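Local coordinates for probable ABC transporter phosphite binding protein PhnD1 (Prochlorococcus marinus str. MIT 9301, PDB 5LQ5) that binds inorganic phosphite strongly, and methylphosphonate and phosphate only very weakly, probably as the periplasmic solute-binding component of an ABC transporter, at residues Pro76-Ile81 and His207-Gly212; Ala82-Asp87 and Phe247-Phe252; Val93-Lys98 and Ala163-Gly168. All blocks are in the same frame, centred on the assembly; numbering follows the deposited sequence. Where two conformers were deposited one is given.

Contact 1: Pro76-Ile81 and His207-Gly212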
# COMPACT_ATOMS: atom_id res chain seq x y z
N PRO A 76 6.15 -16.20 -11.41
CA PRO A 76 7.51 -16.07 -11.88
C PRO A 76 7.73 -15.23 -13.13
O PRO A 76 6.86 -15.12 -14.01
CB PRO A 76 7.93 -17.52 -12.15
CG PRO A 76 6.99 -18.36 -11.41
CD PRO A 76 5.72 -17.61 -11.36
N ASN A 77 8.86 -14.54 -13.14
CA ASN A 77 9.34 -13.82 -14.32
C ASN A 77 8.50 -12.58 -14.61
O ASN A 77 8.52 -12.01 -15.70
CB ASN A 77 9.41 -14.77 -15.52
CG ASN A 77 10.32 -15.94 -15.23
OD1 ASN A 77 9.91 -17.09 -15.32
ND2 ASN A 77 11.54 -15.65 -14.79
N SER A 78 7.76 -12.15 -13.60
CA SER A 78 7.10 -10.87 -13.65
C SER A 78 8.15 -9.79 -13.44
O SER A 78 9.30 -10.08 -13.07
CB SER A 78 6.02 -10.79 -12.60
OG SER A 78 6.55 -11.28 -11.41
N ILE A 79 7.75 -8.56 -13.69
CA ILE A 79 8.68 -7.43 -13.76
C ILE A 79 8.35 -6.31 -12.78
O ILE A 79 7.27 -5.75 -12.83
CB ILE A 79 8.68 -6.79 -15.18
CG1 ILE A 79 8.84 -7.86 -16.28
CG2 ILE A 79 9.73 -5.70 -15.31
CD1 ILE A 79 10.16 -8.59 -16.27
N VAL A 80 9.31 -5.92 -11.96
CA VAL A 80 9.24 -4.68 -11.17
C VAL A 80 9.48 -3.49 -12.08
O VAL A 80 10.54 -3.37 -12.71
CB VAL A 80 10.20 -4.64 -9.97
CG1 VAL A 80 9.97 -3.38 -9.17
CG2 VAL A 80 10.00 -5.85 -9.10
N ILE A 81 8.49 -2.59 -12.11
CA ILE A 81 8.47 -1.47 -13.09
C ILE A 81 8.94 -0.13 -12.53
O ILE A 81 9.77 0.52 -13.15
CB ILE A 81 7.06 -1.32 -13.73
CG1 ILE A 81 6.72 -2.54 -14.59
CG2 ILE A 81 6.93 -0.03 -14.53
CD1 ILE A 81 7.46 -2.63 -15.91
N HIS A 207 5.02 -0.42 -5.13
CA HIS A 207 5.62 -0.54 -6.45
C HIS A 207 4.70 -1.14 -7.49
O HIS A 207 3.79 -1.92 -7.16
CB HIS A 207 6.92 -1.34 -6.38
CG HIS A 207 6.78 -2.75 -5.87
ND1 HIS A 207 6.53 -3.05 -4.54
CD2 HIS A 207 6.94 -3.93 -6.49
CE1 HIS A 207 6.51 -4.36 -4.39
NE2 HIS A 207 6.76 -4.92 -5.56
N TRP A 208 4.92 -0.73 -8.73
CA TRP A 208 4.26 -1.29 -9.89
C TRP A 208 4.93 -2.57 -10.31
O TRP A 208 6.14 -2.63 -10.44
CB TRP A 208 4.31 -0.34 -11.08
CG TRP A 208 3.42 0.87 -10.99
CD1 TRP A 208 3.79 2.18 -10.77
CD2 TRP A 208 2.00 0.89 -11.19
NE1 TRP A 208 2.68 2.98 -10.79
CE2 TRP A 208 1.58 2.22 -11.06
CE3 TRP A 208 1.05 -0.10 -11.44
CZ2 TRP A 208 0.24 2.59 -11.19
CZ3 TRP A 208 -0.27 0.26 -11.59
CH2 TRP A 208 -0.66 1.59 -11.45
N VAL A 209 4.10 -3.56 -10.62
CA VAL A 209 4.51 -4.86 -11.11
C VAL A 209 3.77 -5.15 -12.40
O VAL A 209 2.55 -5.05 -12.44
CB VAL A 209 4.27 -5.98 -10.09
CG1 VAL A 209 4.77 -7.32 -10.63
CG2 VAL A 209 4.97 -5.66 -8.76
N ALA A 210 4.50 -5.60 -13.43
CA ALA A 210 3.89 -5.99 -14.71
C ALA A 210 4.11 -7.48 -15.01
O ALA A 210 5.12 -8.08 -14.58
CB ALA A 210 4.45 -5.16 -15.88
N GLN A 211 3.20 -8.06 -15.77
CA GLN A 211 3.35 -9.41 -16.33
C GLN A 211 4.59 -9.45 -17.21
O GLN A 211 4.95 -8.46 -17.87
CB GLN A 211 2.14 -9.85 -17.16
CG GLN A 211 0.83 -9.95 -16.41
CD GLN A 211 0.74 -11.13 -15.46
OE1 GLN A 211 1.57 -12.02 -15.45
NE2 GLN A 211 -0.29 -11.12 -14.65
N GLY A 212 5.19 -10.62 -17.25
CA GLY A 212 6.39 -10.89 -18.03
C GLY A 212 6.14 -11.17 -19.49
O GLY A 212 7.08 -11.21 -20.28
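Strands 79-81 and 207-210 run antiparallel with a marked twist, their short axes approaching to 4.6 Å at an angle of 139° between N-to-C directions. I79 and A210 form a hydrogen-bonded pair: I79 N donates to A210 O, almost along the C=O axis, at 2.8 Å, and A210 N returns a nearly straight bond to I79 O, lying in that carbonyl's plane. V80 and V209 make up the next, non-hydrogen-bonded pair, where the CA of V209 also leans on I79 O. Beyond it I81 N reaches W208 O at 2.9 Å, meeting that oxygen from above the carbonyl plane. At the other end the backbones stay close after the strands stop, and G212 CA lies 3.3 Å from N77 O in a CA-H...O contact; a side chain at G212 would run into that oxygen. The pairing belongs to the mixed sheet of one lobe of a periplasmic binding protein, with strand 207-210 flanked on its second edge by strand 60-63. I79 and A210 project from one face of the sheet. I81, its CG1 anti to the carbonyl carbon, turns that branch onto A210 CB at 3.7 Å, while its CB sits 3.9 Å from W208 CB. V80 and V209 share the other face, where R72 of helix 65-74 touches both. V80 CG1, anti to the backbone N, approaches H207 CD2 obliquely at 4.1 Å; the imidazole stacks on Y260 and its ND1 bonds to the backbone O of D205, a residue of the phosphite pocket. V209 CG1, also anti to its backbone N, reaches to 4.2 Å from S78 CB.

Contact 2: Ala82-Asp87 and Phe247-Phe252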
# COMPACT_ATOMS: atom_id res chain seq x y z
N ALA A 82 8.37 0.30 -11.41
CA ALA A 82 8.58 1.63 -10.86
C ALA A 82 8.07 1.74 -9.42
O ALA A 82 7.32 0.88 -8.94
CB ALA A 82 7.87 2.67 -11.71
N GLN A 83 8.47 2.80 -8.74
CA GLN A 83 8.03 3.15 -7.40
C GLN A 83 8.05 4.67 -7.31
O GLN A 83 8.43 5.34 -8.27
CB GLN A 83 8.92 2.50 -6.33
CG GLN A 83 10.33 3.09 -6.28
CD GLN A 83 11.31 2.41 -5.35
OE1 GLN A 83 10.99 2.08 -4.23
NE2 GLN A 83 12.57 2.27 -5.79
N ARG A 84 7.65 5.20 -6.16
CA ARG A 84 7.86 6.63 -5.82
C ARG A 84 9.12 6.80 -4.99
O ARG A 84 9.62 5.85 -4.41
CB ARG A 84 6.65 7.20 -5.08
CG ARG A 84 5.32 6.95 -5.78
CD ARG A 84 4.11 7.14 -4.89
NE ARG A 84 4.11 6.20 -3.77
CZ ARG A 84 3.17 6.13 -2.84
NH1 ARG A 84 2.13 6.94 -2.86
NH2 ARG A 84 3.26 5.22 -1.89
N ASP A 85 9.64 8.02 -4.92
CA ASP A 85 10.78 8.29 -4.04
C ASP A 85 10.49 7.86 -2.61
O ASP A 85 11.33 7.23 -1.98
CB ASP A 85 11.19 9.77 -4.04
CG ASP A 85 11.89 10.17 -5.32
OD1 ASP A 85 13.05 9.74 -5.53
OD2 ASP A 85 11.28 10.90 -6.12
N ILE A 86 9.29 8.18 -2.13
CA ILE A 86 8.88 7.84 -0.76
C ILE A 86 8.84 6.33 -0.45
O ILE A 86 9.05 5.90 0.69
CB ILE A 86 7.55 8.52 -0.34
CG1 ILE A 86 7.34 8.37 1.17
CG2 ILE A 86 6.34 8.01 -1.11
CD1 ILE A 86 8.51 8.87 2.00
N ASP A 87 8.61 5.54 -1.49
CA ASP A 87 8.58 4.08 -1.31
C ASP A 87 9.90 3.44 -0.94
O ASP A 87 9.91 2.30 -0.46
CB ASP A 87 7.96 3.40 -2.53
CG ASP A 87 6.54 3.82 -2.74
OD1 ASP A 87 5.75 3.73 -1.76
OD2 ASP A 87 6.19 4.23 -3.87
N PHE A 247 -1.05 10.27 -6.29
CA PHE A 247 -0.04 9.35 -5.71
C PHE A 247 0.87 10.04 -4.68
O PHE A 247 1.80 9.43 -4.17
CB PHE A 247 0.85 8.75 -6.81
CG PHE A 247 0.19 7.69 -7.63
CD1 PHE A 247 0.25 6.34 -7.23
CD2 PHE A 247 -0.50 8.00 -8.77
CE1 PHE A 247 -0.35 5.35 -7.99
CE2 PHE A 247 -1.12 7.02 -9.53
CZ PHE A 247 -1.06 5.68 -9.13
N ASN A 248 0.60 11.32 -4.42
CA ASN A 248 1.37 12.13 -3.44
C ASN A 248 2.87 12.10 -3.76
O ASN A 248 3.71 11.93 -2.88
CB ASN A 248 1.11 11.63 -2.01
CG ASN A 248 -0.35 11.55 -1.70
OD1 ASN A 248 -0.86 10.48 -1.33
ND2 ASN A 248 -1.06 12.66 -1.84
N ALA A 249 3.17 12.28 -5.04
CA ALA A 249 4.53 12.13 -5.54
C ALA A 249 4.81 13.14 -6.64
O ALA A 249 3.90 13.51 -7.37
CB ALA A 249 4.78 10.74 -6.06
N LYS A 250 6.06 13.57 -6.73
CA LYS A 250 6.54 14.46 -7.83
C LYS A 250 6.91 13.71 -9.10
O LYS A 250 6.98 14.29 -10.19
CB LYS A 250 7.70 15.34 -7.33
CG LYS A 250 7.39 16.12 -6.06
CD LYS A 250 6.28 17.15 -6.23
CE LYS A 250 5.55 17.43 -4.93
NZ LYS A 250 4.52 18.49 -5.08
N ARG A 251 7.17 12.41 -8.93
CA ARG A 251 7.62 11.55 -10.02
C ARG A 251 7.53 10.08 -9.60
O ARG A 251 7.43 9.75 -8.42
CB ARG A 251 9.07 11.87 -10.39
CG ARG A 251 10.07 11.71 -9.24
CD ARG A 251 11.49 12.02 -9.69
NE ARG A 251 12.46 11.70 -8.64
CZ ARG A 251 13.76 11.51 -8.82
NH1 ARG A 251 14.32 11.62 -10.03
NH2 ARG A 251 14.52 11.20 -7.77
N PHE A 252 7.60 9.22 -10.61
CA PHE A 252 7.95 7.81 -10.42
C PHE A 252 9.42 7.60 -10.78
O PHE A 252 9.95 8.31 -11.61
CB PHE A 252 7.09 6.89 -11.28
CG PHE A 252 5.66 6.78 -10.82
CD1 PHE A 252 5.32 6.00 -9.72
CD2 PHE A 252 4.66 7.46 -11.47
CE1 PHE A 252 3.99 5.93 -9.31
CE2 PHE A 252 3.35 7.39 -11.08
CZ PHE A 252 2.99 6.60 -10.00
O HOH W 1 8.56 10.51 -6.01
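R84 grips D87 side-on with two nitrogens, NE to OD2 and NH2 to OD1, both at 2.9 Å and nearly straight, in a salt bridge that fixes the rotation of the guanidinium. D87 OD2 also takes R84 N on its anti lone pair. The remaining terminal nitrogen crosses to the second segment: R84 NH1 donates to F247 O at 2.8 Å, from above that carbonyl plane. This ties the end of strand 79-84, in one lobe of the binding-protein fold, to the loop after helix 238-246, which ends in a Schellman motif at N248. The R84 side chain comes to about 8 Å from the bound phosphite, and D87 makes a weak bond to the backbone of the pocket residue Y206. A second side-on salt bridge lies farther out: the extended R251 sends NE to D85 OD2 at 2.9 Å and NH2 to OD1, each on a syn lone pair, with the two planes 23° apart. A water accepts from D85 N and donates to both D85 OD2 and R251 O, fastening the backbones beside the ion pair. Inward, R84 bends at chi3 (-62°), its CG 3.8 Å from A249 CB and close to F252 CE1. F252 sets its ring edge beside Q83 O, and its CZ stands 3.7 Å above the F247 ring, over the centre.

Contact 3: Val93-Lys98 and Ala163-Gly168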
# COMPACT_ATOMS: atom_id res chain seq x y z
N VAL A 93 2.39 5.11 10.73
CA VAL A 93 2.00 5.77 11.97
C VAL A 93 1.11 4.87 12.80
O VAL A 93 0.30 4.07 12.29
CB VAL A 93 1.28 7.12 11.73
CG1 VAL A 93 2.25 8.07 11.04
CG2 VAL A 93 -0.03 6.97 10.93
N PHE A 94 1.34 4.95 14.09
CA PHE A 94 0.41 4.49 15.09
C PHE A 94 -0.44 5.67 15.53
O PHE A 94 0.10 6.74 15.84
CB PHE A 94 1.12 3.88 16.28
CG PHE A 94 1.74 2.52 16.01
CD1 PHE A 94 1.16 1.36 16.48
CD2 PHE A 94 2.91 2.41 15.30
CE1 PHE A 94 1.76 0.13 16.27
CE2 PHE A 94 3.51 1.17 15.05
CZ PHE A 94 2.93 0.02 15.53
N VAL A 95 -1.74 5.48 15.58
CA VAL A 95 -2.70 6.48 16.02
C VAL A 95 -3.54 5.95 17.17
O VAL A 95 -3.79 4.72 17.27
CB VAL A 95 -3.61 6.98 14.89
CG1 VAL A 95 -2.80 7.60 13.78
CG2 VAL A 95 -4.52 5.91 14.36
N VAL A 96 -3.97 6.88 18.03
CA VAL A 96 -4.81 6.56 19.17
C VAL A 96 -6.01 7.48 19.24
O VAL A 96 -5.96 8.63 18.80
CB VAL A 96 -4.07 6.59 20.51
CG1 VAL A 96 -3.01 5.49 20.56
CG2 VAL A 96 -3.42 7.96 20.74
N ASN A 97 -7.10 6.95 19.80
CA ASN A 97 -8.31 7.71 20.03
C ASN A 97 -8.01 8.68 21.19
O ASN A 97 -7.37 8.30 22.18
CB ASN A 97 -9.47 6.80 20.38
CG ASN A 97 -10.79 7.54 20.49
OD1 ASN A 97 -11.01 8.28 21.44
ND2 ASN A 97 -11.67 7.35 19.52
N LYS A 98 -8.44 9.93 21.02
CA LYS A 98 -8.26 10.99 22.05
C LYS A 98 -8.81 10.67 23.41
O LYS A 98 -8.31 11.18 24.41
CB LYS A 98 -8.99 12.23 21.62
CG LYS A 98 -8.18 12.98 20.61
CD LYS A 98 -8.89 14.26 20.24
CE LYS A 98 -8.66 14.56 18.78
NZ LYS A 98 -7.27 14.98 18.52
N ALA A 163 -11.06 5.05 10.26
CA ALA A 163 -12.49 5.17 10.60
C ALA A 163 -12.84 4.41 11.88
O ALA A 163 -13.60 4.89 12.74
CB ALA A 163 -13.38 4.72 9.44
N LEU A 164 -12.22 3.25 12.05
CA LEU A 164 -12.45 2.41 13.22
C LEU A 164 -11.91 3.02 14.51
O LEU A 164 -12.54 2.95 15.56
CB LEU A 164 -11.84 1.03 13.03
CG LEU A 164 -12.57 0.08 12.08
CD1 LEU A 164 -11.63 -1.09 11.77
CD2 LEU A 164 -13.92 -0.40 12.62
N VAL A 165 -10.70 3.58 14.45
CA VAL A 165 -10.13 4.18 15.65
C VAL A 165 -10.88 5.51 15.93
O VAL A 165 -11.21 5.81 17.07
CB VAL A 165 -8.62 4.38 15.56
CG1 VAL A 165 -8.07 4.90 16.88
CG2 VAL A 165 -7.90 3.08 15.22
N ASN A 166 -11.20 6.25 14.87
CA ASN A 166 -11.94 7.53 15.01
C ASN A 166 -13.32 7.37 15.65
O ASN A 166 -13.74 8.21 16.44
CB ASN A 166 -12.13 8.24 13.68
CG ASN A 166 -12.48 9.71 13.87
OD1 ASN A 166 -11.69 10.44 14.47
ND2 ASN A 166 -13.66 10.13 13.41
N SER A 167 -13.99 6.26 15.35
CA SER A 167 -15.33 6.01 15.92
C SER A 167 -15.34 5.50 17.36
O SER A 167 -16.35 5.47 18.02
CB SER A 167 -16.11 5.01 15.08
OG SER A 167 -15.52 3.72 15.24
N GLY A 168 -14.18 5.04 17.80
CA GLY A 168 -14.02 4.36 19.11
C GLY A 168 -14.32 2.86 19.10
O GLY A 168 -14.36 2.22 20.16
O HOH W 2 -14.47 8.44 19.40
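In the second lobe of this periplasmic binding protein, the last turn of helix 158-167 packs against the end of strand 92-97, in a mixed sheet where that strand runs between 172-176 and 194-199. The axes of strand 93-97 and helix 163-167 are 7.6 Å apart at closest, with 29° between their directions, so the two segments run in roughly the same direction. N97 and V165 carry the contact. N97 CG is anti to the backbone N (chi1 -174°), which extends the amide toward the helix end. N97 ND2 then donates to V165 O at 2.9 Å in an almost straight bond (168°), lying nearly along the C=O axis and within the amide's own plane. V165 O is thus held twice, for G168 N also bonds to it as the chain turns out of the helix in a Schellman motif. The positive phi of G168 would press a side chain against the preceding carbonyl oxygen. On the far side of the amide, N97 OD1 accepts from N99 N, so both ends of the group are engaged and its flip state is well defined. An alanine here would remove the amide and would probably loosen the hold of the strand on the last helical turn, leaving V165 O with G168 N as its remaining partner in the two segments. V165 CG1, anti to its own backbone N, lies over the strand backbone at 3.7 Å from N97 N, and it meets V95 CG2 more loosely at 4.5 Å. L194 of the neighbouring strand touches V165 and N166 as well. A water accepts from N97 ND2 at 3.0 Å and donates to N166 O at 3.1 Å, bridging the two.

From the N terminus, strand 79-84, in the six-stranded sheet of one lobe, serves contacts 1 and 2 in succession: contact 1 joins it to strand 207-210, contact 2 to the loop after helix 238-246. Their segments alternate along the chain, so the two closures cross. They also touch, W208 N lying 2.9 Å from A82 O in a probable hydrogen bond, while the W208 indole packs on F247 and F252. The chain then passes into the other lobe, where contact 3 joins strand 92-97 to helix 158-167, a shorter loop that opens and closes within the spans of both others. Contact 3 touches neither, its centre about 35 Å from that of contact 1 and 27 Å from that of contact 2.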